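Local coordinates for protein tRNA(Ile2) 2-agmatinylcytidine synthetase TiaS (Archaeoglobus fulgidus, PDB 5XOB) that uses ATP to attach agmatine to the wobble cytidine of its isoleucine tRNA, forming 2-agmatinylcytidine and switching the codon specificity from AUG to AUA, at residues 31-36 against 69-74; 171-176 against 206-211; 185-190 against 224-229; 249-254 against 332-337. One frame throughout, in Å; residues are numbered along the deposited sequence.

Interaction 1: residues 31-36 against 69-74; sequences RELGKV and GELVDV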
# COMPACT_ATOMS: atom_id res chain seq x y z
N ARG A 31 14.96 0.80 30.76
CA ARG A 31 15.10 1.16 32.16
C ARG A 31 15.53 -0.02 33.04
O ARG A 31 16.23 0.18 34.03
CB ARG A 31 13.79 1.77 32.68
CG ARG A 31 12.79 0.80 33.28
CD ARG A 31 11.75 1.55 34.10
NE ARG A 31 10.95 2.43 33.25
CZ ARG A 31 9.67 2.23 32.92
NH1 ARG A 31 9.00 1.17 33.38
NH2 ARG A 31 9.06 3.10 32.13
N GLU A 32 15.09 -1.23 32.71
CA GLU A 32 15.52 -2.41 33.46
C GLU A 32 16.81 -3.02 32.90
O GLU A 32 17.76 -3.21 33.65
CB GLU A 32 14.40 -3.47 33.52
CG GLU A 32 13.18 -3.02 34.33
CD GLU A 32 12.51 -4.15 35.10
OE1 GLU A 32 11.26 -4.26 35.02
OE2 GLU A 32 13.22 -4.91 35.80
N LEU A 33 16.86 -3.29 31.59
CA LEU A 33 17.89 -4.20 31.06
C LEU A 33 19.04 -3.58 30.28
O LEU A 33 20.19 -4.02 30.43
CB LEU A 33 17.22 -5.28 30.21
CG LEU A 33 16.27 -6.20 30.98
CD1 LEU A 33 15.72 -7.26 30.05
CD2 LEU A 33 16.96 -6.85 32.17
N GLY A 34 18.76 -2.60 29.44
CA GLY A 34 19.81 -2.07 28.58
C GLY A 34 19.36 -0.95 27.68
O GLY A 34 18.46 -0.19 28.03
N LYS A 35 20.01 -0.84 26.53
CA LYS A 35 19.71 0.21 25.56
C LYS A 35 19.14 -0.43 24.30
O LYS A 35 19.61 -1.49 23.88
CB LYS A 35 20.96 1.00 25.23
N VAL A 36 18.13 0.23 23.72
CA VAL A 36 17.65 -0.09 22.38
C VAL A 36 18.60 0.53 21.35
O VAL A 36 18.89 1.74 21.40
CB VAL A 36 16.22 0.45 22.13
CG1 VAL A 36 15.74 0.09 20.72
CG2 VAL A 36 15.24 -0.08 23.17
N GLY A 69 17.24 -14.37 29.12
CA GLY A 69 16.09 -14.87 29.89
C GLY A 69 15.32 -13.77 30.60
O GLY A 69 14.11 -13.88 30.80
N GLU A 70 16.03 -12.70 30.96
CA GLU A 70 15.44 -11.55 31.63
C GLU A 70 14.64 -10.71 30.64
O GLU A 70 13.55 -10.23 30.94
CB GLU A 70 16.54 -10.69 32.26
CG GLU A 70 17.46 -11.46 33.19
CD GLU A 70 18.53 -10.60 33.84
OE1 GLU A 70 19.01 -9.64 33.18
OE2 GLU A 70 18.90 -10.89 35.00
N LEU A 71 15.22 -10.55 29.45
CA LEU A 71 14.57 -9.86 28.33
C LEU A 71 13.17 -10.43 28.04
O LEU A 71 12.18 -9.69 27.94
CB LEU A 71 15.44 -9.99 27.07
CG LEU A 71 15.60 -8.78 26.13
CD1 LEU A 71 15.84 -9.29 24.71
CD2 LEU A 71 14.42 -7.82 26.17
N VAL A 72 13.10 -11.75 27.92
CA VAL A 72 11.85 -12.46 27.68
C VAL A 72 10.84 -12.05 28.73
O VAL A 72 9.73 -11.62 28.41
CB VAL A 72 12.05 -13.99 27.79
CG1 VAL A 72 10.73 -14.72 27.61
CG2 VAL A 72 13.06 -14.48 26.76
N ASP A 73 11.26 -12.20 29.99
CA ASP A 73 10.44 -11.91 31.15
C ASP A 73 9.91 -10.49 31.10
O ASP A 73 8.72 -10.26 31.33
CB ASP A 73 11.26 -12.09 32.45
CG ASP A 73 11.54 -13.56 32.80
OD1 ASP A 73 10.86 -14.48 32.27
OD2 ASP A 73 12.46 -13.80 33.62
N VAL A 74 10.79 -9.54 30.81
CA VAL A 74 10.40 -8.14 30.77
C VAL A 74 9.29 -7.95 29.75
O VAL A 74 8.22 -7.42 30.07
CB VAL A 74 11.57 -7.22 30.40
CG1 VAL A 74 11.07 -5.83 30.06
CG2 VAL A 74 12.56 -7.15 31.56
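Leu33 drives its side chain into helix 68-82, meeting Glu70, Leu71 and Val74 within the ferredoxin-like domain of the RRM clan to which the TCKD family belongs. The assignment rests on topology: strand 2-8, helix 20-32, strands 35-44 and 57-64, helix 68-82 and strand 93-98 follow one another, and the four strands lie in the order 93-98, 2-8, 57-64, 35-44. Leu33 lies at the end of helix 20-32, so the contact joins the end of one helix to an early turn of the other.

The tight part is gathered on a single methyl. With CG beside the backbone N (chi1 -63°) and CD1 turned anti to CA (chi2 -177°), the leucine reaches straight out, and CD1 comes to rest on the backbone of the opposite helix, 3.3 Å from Leu71 CA. Val74 closes over the same methyl, its CG2 standing 3.5 Å from Leu33 CD1, and the two side chains run past each other in opposite senses. Leu71 adds less: its CB and CD2 are both 4.1 Å from Leu33 CD1, and the side chain also packs on Val3, Val5, Val63 and Phe96 of the sheet.

The loose side belongs to the other methyl. Here exposed Glu70 borders the leucine with its extended chain. No hydrogen bond crosses the contact; on this margin, Leu33 CD2 lies 3.6 Å from the carboxylate oxygen Glu70 OE1.

Interaction 2: residues 171-176 against 206-211; sequences TEREYD and PNTPCP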
# COMPACT_ATOMS: atom_id res chain seq x y z
N THR A 171 -12.00 8.43 22.24
CA THR A 171 -12.70 9.69 22.01
C THR A 171 -12.32 10.24 20.63
O THR A 171 -11.37 9.77 20.01
CB THR A 171 -12.34 10.73 23.11
OG1 THR A 171 -10.97 11.11 22.98
CG2 THR A 171 -12.57 10.15 24.51
N GLU A 172 -13.07 11.23 20.15
CA GLU A 172 -12.73 11.90 18.89
C GLU A 172 -11.44 12.70 19.06
O GLU A 172 -11.21 13.30 20.11
CB GLU A 172 -13.86 12.83 18.44
CG GLU A 172 -14.91 12.16 17.57
CD GLU A 172 -14.73 12.48 16.09
OE1 GLU A 172 -15.08 13.62 15.69
OE2 GLU A 172 -14.26 11.61 15.34
N ARG A 173 -10.62 12.72 18.02
CA ARG A 173 -9.36 13.45 18.06
C ARG A 173 -9.56 14.95 17.83
O ARG A 173 -10.51 15.36 17.16
CB ARG A 173 -8.41 12.91 16.99
CG ARG A 173 -8.11 11.43 17.12
CD ARG A 173 -8.77 10.58 16.04
NE ARG A 173 -8.59 9.16 16.36
CZ ARG A 173 -7.42 8.53 16.34
NH1 ARG A 173 -6.30 9.16 15.99
NH2 ARG A 173 -7.36 7.24 16.67
N GLU A 174 -8.66 15.76 18.39
CA GLU A 174 -8.67 17.20 18.15
C GLU A 174 -7.38 17.62 17.44
O GLU A 174 -6.27 17.32 17.90
CB GLU A 174 -8.83 17.96 19.46
N TYR A 175 -7.53 18.31 16.31
CA TYR A 175 -6.40 18.74 15.49
C TYR A 175 -6.81 19.82 14.48
O TYR A 175 -7.97 19.88 14.05
CB TYR A 175 -5.81 17.54 14.73
CG TYR A 175 -6.79 16.89 13.77
CD1 TYR A 175 -6.87 17.30 12.44
CD2 TYR A 175 -7.65 15.88 14.20
CE1 TYR A 175 -7.77 16.72 11.57
CE2 TYR A 175 -8.55 15.29 13.33
CZ TYR A 175 -8.61 15.71 12.01
OH TYR A 175 -9.49 15.13 11.14
N ASP A 176 -5.85 20.65 14.11
CA ASP A 176 -6.06 21.67 13.09
C ASP A 176 -5.78 21.05 11.72
O ASP A 176 -4.64 20.73 11.40
CB ASP A 176 -5.14 22.87 13.35
CG ASP A 176 -5.37 24.03 12.38
OD1 ASP A 176 -5.03 23.89 11.19
OD2 ASP A 176 -5.86 25.09 12.83
N PRO A 206 -5.89 8.42 11.74
CA PRO A 206 -6.80 7.29 11.65
C PRO A 206 -8.19 7.57 12.21
O PRO A 206 -8.39 8.55 12.94
CB PRO A 206 -6.08 6.19 12.44
CG PRO A 206 -5.18 6.91 13.39
CD PRO A 206 -4.87 8.24 12.79
N ASN A 207 -9.12 6.68 11.87
CA ASN A 207 -10.53 6.82 12.18
C ASN A 207 -10.95 5.87 13.31
O ASN A 207 -12.14 5.59 13.49
CB ASN A 207 -11.32 6.50 10.91
CG ASN A 207 -12.79 6.89 10.98
OD1 ASN A 207 -13.18 7.72 11.81
ND2 ASN A 207 -13.60 6.32 10.10
N THR A 208 -9.98 5.38 14.08
CA THR A 208 -10.19 4.20 14.93
C THR A 208 -10.01 4.46 16.43
O THR A 208 -9.31 5.39 16.82
CB THR A 208 -9.24 3.06 14.51
OG1 THR A 208 -7.92 3.57 14.27
CG2 THR A 208 -9.76 2.39 13.24
N PRO A 209 -10.62 3.60 17.26
CA PRO A 209 -10.51 3.68 18.72
C PRO A 209 -9.12 3.32 19.28
O PRO A 209 -9.02 2.90 20.43
CB PRO A 209 -11.55 2.66 19.21
CG PRO A 209 -11.69 1.70 18.08
CD PRO A 209 -11.58 2.55 16.86
N CYS A 210 -8.07 3.51 18.48
CA CYS A 210 -6.73 3.06 18.82
C CYS A 210 -5.92 4.19 19.50
O CYS A 210 -6.39 5.33 19.57
CB CYS A 210 -6.01 2.55 17.56
SG CYS A 210 -5.41 3.81 16.40
N PRO A 211 -4.71 3.86 20.00
CA PRO A 211 -3.81 4.86 20.61
C PRO A 211 -3.08 5.82 19.67
O PRO A 211 -2.47 6.77 20.15
CB PRO A 211 -2.78 4.00 21.37
CG PRO A 211 -2.90 2.63 20.81
CD PRO A 211 -4.32 2.49 20.38
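A first torsion that sets CG beside the backbone N (chi1 -58°) and a bend at the second (chi2 109°) carry the guanidinium of Arg173 into the curve of loop 206-211, where its partners are main-chain carbonyls. Both segments are loops of the FLD domain, assigned to the RRM clan and so probably ferredoxin-like: segment 171-176 leads into helix 177-187, while segment 206-211 leads into strand 212-218.

The flat group is used in two ways. At its edge, near its plane, Arg173 NH2 gives a hydrogen bond of 2.7 Å to Thr208 O, with an N-H...O angle of 152°; the nitrogen also lies in the carbonyl plane. Over one face stands Pro206 O, 3.5 Å from Arg173 NE but too poorly angled to be a hydrogen bond. The proline ring approaches from that same side, its CG 3.6 Å from Arg173 NH1, and the two side chains cross at about a right angle.

Arg173 NH1 finds its acceptor beyond the loop, in Val212 O, so one arginine ties segment 171-176 to both the loop and the strand that follows it. Thr208 O is shared: besides Arg173 NH2 it accepts a weak bond from Cys210 N, 2.8 Å away.

Interaction 3: residues 185-190 against 224-229; sequences YELYPQ and LYKAME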
# COMPACT_ATOMS: atom_id res chain seq x y z
N TYR A 185 2.49 21.13 2.07
CA TYR A 185 3.03 22.10 1.13
C TYR A 185 4.51 22.36 1.41
O TYR A 185 5.34 22.36 0.50
CB TYR A 185 2.24 23.41 1.18
N GLU A 186 4.85 22.54 2.68
CA GLU A 186 6.23 22.84 3.05
C GLU A 186 7.22 21.72 2.75
O GLU A 186 8.28 21.97 2.17
CB GLU A 186 6.32 23.22 4.54
CG GLU A 186 6.07 24.69 4.81
CD GLU A 186 7.07 25.58 4.08
OE1 GLU A 186 6.62 26.57 3.45
OE2 GLU A 186 8.29 25.29 4.13
N LEU A 187 6.87 20.49 3.13
CA LEU A 187 7.85 19.40 3.19
C LEU A 187 7.77 18.38 2.07
O LEU A 187 8.75 17.69 1.78
CB LEU A 187 7.76 18.68 4.55
CG LEU A 187 7.96 19.58 5.78
CD1 LEU A 187 7.77 18.81 7.07
CD2 LEU A 187 9.34 20.24 5.75
N TYR A 188 6.62 18.28 1.42
CA TYR A 188 6.44 17.32 0.34
C TYR A 188 7.56 17.44 -0.68
O TYR A 188 7.88 18.54 -1.11
CB TYR A 188 5.12 17.56 -0.35
CG TYR A 188 4.83 16.61 -1.49
CD1 TYR A 188 4.09 15.46 -1.28
CD2 TYR A 188 5.27 16.88 -2.78
CE1 TYR A 188 3.80 14.59 -2.32
CE2 TYR A 188 4.99 16.02 -3.82
CZ TYR A 188 4.25 14.88 -3.59
OH TYR A 188 3.97 14.02 -4.62
N PRO A 189 8.13 16.30 -1.10
CA PRO A 189 7.82 14.91 -0.82
C PRO A 189 8.71 14.25 0.25
O PRO A 189 8.78 13.02 0.33
CB PRO A 189 8.06 14.26 -2.18
CG PRO A 189 9.23 15.01 -2.72
CD PRO A 189 9.16 16.41 -2.15
N GLN A 190 9.38 15.06 1.06
CA GLN A 190 10.17 14.53 2.16
C GLN A 190 9.24 13.93 3.21
O GLN A 190 9.62 13.04 3.95
CB GLN A 190 11.07 15.61 2.76
CG GLN A 190 12.09 16.15 1.78
CD GLN A 190 12.99 15.05 1.24
OE1 GLN A 190 13.72 14.40 1.99
NE2 GLN A 190 12.94 14.82 -0.08
N LEU A 224 10.67 14.54 9.24
CA LEU A 224 9.63 13.99 10.10
C LEU A 224 9.42 14.86 11.33
O LEU A 224 8.30 15.25 11.63
CB LEU A 224 9.96 12.53 10.48
CG LEU A 224 9.09 11.39 9.90
CD1 LEU A 224 8.21 11.80 8.73
CD2 LEU A 224 9.94 10.19 9.54
N TYR A 225 10.51 15.18 12.03
CA TYR A 225 10.41 16.04 13.21
C TYR A 225 9.94 17.46 12.84
O TYR A 225 9.21 18.09 13.61
CB TYR A 225 11.74 16.07 13.98
CG TYR A 225 12.02 14.83 14.82
CD1 TYR A 225 11.04 14.31 15.67
CD2 TYR A 225 13.26 14.20 14.78
CE1 TYR A 225 11.29 13.19 16.45
CE2 TYR A 225 13.52 13.07 15.56
CZ TYR A 225 12.53 12.57 16.39
OH TYR A 225 12.77 11.46 17.16
N LYS A 226 10.36 17.95 11.67
CA LYS A 226 9.81 19.20 11.13
C LYS A 226 8.30 19.12 10.96
O LYS A 226 7.58 20.04 11.36
CB LYS A 226 10.44 19.52 9.78
CG LYS A 226 11.81 20.15 9.90
CD LYS A 226 12.39 20.45 8.53
CE LYS A 226 13.62 21.33 8.64
NZ LYS A 226 14.07 21.82 7.31
N ALA A 227 7.83 18.03 10.37
CA ALA A 227 6.39 17.78 10.25
C ALA A 227 5.72 17.89 11.61
O ALA A 227 4.68 18.52 11.76
CB ALA A 227 6.14 16.41 9.64
N MET A 228 6.35 17.27 12.61
CA MET A 228 5.81 17.21 13.98
C MET A 228 5.59 18.59 14.61
O MET A 228 4.57 18.82 15.27
CB MET A 228 6.75 16.38 14.87
CG MET A 228 6.27 16.20 16.30
SD MET A 228 7.53 15.47 17.36
CE MET A 228 6.93 13.78 17.44
N GLU A 229 6.55 19.49 14.41
CA GLU A 229 6.53 20.81 15.04
C GLU A 229 5.54 21.77 14.39
O GLU A 229 5.11 22.74 15.01
CB GLU A 229 7.93 21.42 15.03
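Leu187, whose side chain makes this contact with Lys226 and Ala227, is followed by Tyr188, whose flat ring packs on the next residue. Over the centre of one face sits Pro189 CB, 3.8 Å above the plane, brought there across a cis peptide bond; the ring also takes part in a cation-pi interaction with Arg420 at the C-terminus. The aromatic group lies well away from helix 221-230 and takes no part in the meeting with segment 224-229.

That meeting is aliphatic and rests on Leu187, the last residue of helix 177-187. An extended second torsion (chi2 177°) sends Leu187 CD1 to the main chain of helix 221-230, 3.4 Å from Ala227 N. The small side chain of Ala227 is consistent with this close approach: its CB lies 3.9 Å from Leu187 CD1. Lys226 adds its own CB, also 3.9 Å from Leu187 CD1. The extended lysine chain crosses the leucine at a slant, and Lys226 CD passes 4.1 Å from Leu187 CD2; the chain then leads away toward Glu222, with which NZ makes a long, weak ion pair. No hydrogen bond spans the two segments. Just past the leucine the chain turns, Gln190 N bonding to Leu187 O at 2.8 Å.

Within the FLD domain, helix 221-230 packs against Leu187 at the end of helix 177-187 and, with Leu224, Ala227 and Met228, against the sheet: Leu224 touches Leu158, Leu160 and Ile216, Ala227 touches Ile216, and Met228 reaches Tyr214 and Arg239.

Interaction 4: residues 249-254 against 332-337; sequences DMHLIG and NLEKIQ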
# COMPACT_ATOMS: atom_id res chain seq x y z
N ASP A 249 6.40 -1.30 -2.50
CA ASP A 249 5.89 -2.39 -3.36
C ASP A 249 6.56 -3.71 -3.03
O ASP A 249 6.71 -4.56 -3.91
CB ASP A 249 6.10 -2.08 -4.85
CG ASP A 249 5.02 -1.19 -5.46
OD1 ASP A 249 3.97 -0.94 -4.82
OD2 ASP A 249 5.22 -0.74 -6.61
N MET A 250 6.97 -3.90 -1.78
CA MET A 250 7.73 -5.10 -1.41
C MET A 250 6.86 -6.37 -1.52
O MET A 250 7.36 -7.48 -1.59
CB MET A 250 8.30 -4.95 0.01
CG MET A 250 9.32 -6.02 0.41
SD MET A 250 10.11 -5.71 2.01
CE MET A 250 11.12 -7.18 2.21
N HIS A 251 5.54 -6.17 -1.56
CA HIS A 251 4.58 -7.26 -1.62
C HIS A 251 4.33 -7.79 -3.02
O HIS A 251 3.65 -8.80 -3.18
CB HIS A 251 3.24 -6.81 -1.01
CG HIS A 251 2.53 -5.74 -1.79
ND1 HIS A 251 3.11 -4.53 -2.12
CD2 HIS A 251 1.27 -5.69 -2.28
CE1 HIS A 251 2.25 -3.79 -2.79
NE2 HIS A 251 1.12 -4.47 -2.90
N LEU A 252 4.88 -7.11 -4.02
CA LEU A 252 4.56 -7.41 -5.40
C LEU A 252 5.40 -8.55 -5.98
O LEU A 252 6.63 -8.50 -5.96
CB LEU A 252 4.70 -6.17 -6.27
CG LEU A 252 3.69 -5.03 -6.00
CD1 LEU A 252 3.74 -4.03 -7.14
CD2 LEU A 252 2.26 -5.52 -5.81
N ILE A 253 4.69 -9.56 -6.47
CA ILE A 253 5.27 -10.66 -7.21
C ILE A 253 5.14 -10.32 -8.69
O ILE A 253 4.03 -10.11 -9.18
CB ILE A 253 4.50 -11.96 -6.92
CG1 ILE A 253 4.57 -12.26 -5.41
CG2 ILE A 253 5.06 -13.11 -7.75
CD1 ILE A 253 3.66 -13.38 -4.93
N GLY A 254 6.26 -10.28 -9.41
CA GLY A 254 6.24 -10.02 -10.85
C GLY A 254 5.79 -11.25 -11.61
O GLY A 254 5.95 -12.38 -11.14
N ASN A 332 -7.20 -5.93 -7.74
CA ASN A 332 -7.47 -4.59 -7.21
C ASN A 332 -6.35 -3.64 -7.57
O ASN A 332 -5.31 -3.64 -6.93
CB ASN A 332 -7.57 -4.60 -5.69
CG ASN A 332 -8.72 -5.42 -5.19
OD1 ASN A 332 -9.09 -6.44 -5.78
ND2 ASN A 332 -9.32 -4.99 -4.08
N LEU A 333 -6.58 -2.82 -8.58
CA LEU A 333 -5.57 -1.88 -9.05
C LEU A 333 -5.18 -0.85 -8.00
O LEU A 333 -6.02 -0.16 -7.44
CB LEU A 333 -6.07 -1.15 -10.29
CG LEU A 333 -6.20 -2.00 -11.55
CD1 LEU A 333 -6.80 -1.15 -12.66
CD2 LEU A 333 -4.86 -2.58 -11.98
N GLU A 334 -3.87 -0.77 -7.76
CA GLU A 334 -3.27 0.25 -6.92
C GLU A 334 -2.61 1.32 -7.80
O GLU A 334 -2.53 2.50 -7.44
CB GLU A 334 -2.24 -0.41 -6.00
CG GLU A 334 -2.80 -1.63 -5.25
CD GLU A 334 -1.75 -2.45 -4.50
OE1 GLU A 334 -0.54 -2.14 -4.60
OE2 GLU A 334 -2.14 -3.41 -3.81
N LYS A 335 -2.17 0.89 -8.98
CA LYS A 335 -1.31 1.67 -9.85
C LYS A 335 -1.50 1.05 -11.23
O LYS A 335 -1.87 -0.12 -11.33
CB LYS A 335 0.14 1.45 -9.43
CG LYS A 335 0.94 2.70 -9.10
CD LYS A 335 2.42 2.51 -9.47
CE LYS A 335 3.05 1.25 -8.87
NZ LYS A 335 3.39 1.40 -7.43
N ILE A 336 -1.21 1.80 -12.29
CA ILE A 336 -1.20 1.22 -13.65
C ILE A 336 -0.29 1.99 -14.60
O ILE A 336 -0.22 3.22 -14.55
CB ILE A 336 -2.63 1.12 -14.24
CG1 ILE A 336 -2.64 0.26 -15.50
CG2 ILE A 336 -3.22 2.50 -14.51
CD1 ILE A 336 -4.02 -0.22 -15.89
N GLN A 337 0.42 1.27 -15.47
CA GLN A 337 1.16 1.90 -16.56
C GLN A 337 0.50 1.66 -17.90
O GLN A 337 0.24 0.51 -18.26
CB GLN A 337 2.59 1.40 -16.66
CG GLN A 337 3.36 2.15 -17.73
CD GLN A 337 4.75 1.61 -17.96
OE1 GLN A 337 5.08 0.50 -17.55
NE2 GLN A 337 5.58 2.41 -18.64
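Lys335 and Asp249 form a salt bridge between segment 332-337 of the OB-fold and segment 249-254, in the range of the FLD family, with Lys335 NZ lying 2.9 Å from Asp249 OD2 on the syn lone pair. Each group has a second partner in the same residue, Lys406, in the C-terminal part of the chain: Lys335 NZ gives a hydrogen bond to Lys406 O, and Asp249 OD1 accepts one from Lys406 N. Tyr323 adds a cation-pi interaction with the lysine, whose chain bends repeatedly on its way to the carboxylate.

Alongside, His251 NE2 is the donor to Glu334 OE1, a weak bond of 3.3 Å with an angle of 139°. Ring and carboxylate meet edge to edge, their planes only 18° apart. OE1 also has a weak hydrogen bond with Ser405, and OE2 a long, weak ion pair with Arg402. A type I turn, closed by Leu252 N to Asp249 O at 3.1 Å, presents both Asp249 and His251 to the corner at Glu334.

Two carboxylates thus come close in a buried place, Asp249 OD1 being 4.7 Å from Glu334 OE1. Lys335 beside Asp249, and His251 with Arg402 beside Glu334, probably offset part of that repulsion, consistent with a junction of balanced buried charges completed by the C-terminal segment.

In the fold
Along the chain interaction 1 closes first, interactions 2 and 3 alternate their segments within the FLD domain, and interaction 4 follows. Interactions 1, 2 and 3 are tied to one mixed eight-stranded sheet: helices 20-32 and 68-82 of interaction 1 belong to its TCKD part, whereas interactions 2 and 3 gather round strand 212-218 at its far edge. Their separation fits this, with centres 34 Å apart between interactions 1 and 3 but 21 Å between 2 and 3. Interaction 4, its centre 27 Å from that of interaction 3, leaves this sheet and joins the FLD region to the OB-fold, linking the ferredoxin-like part to a nucleic-acid-binding domain. None of the four touches another.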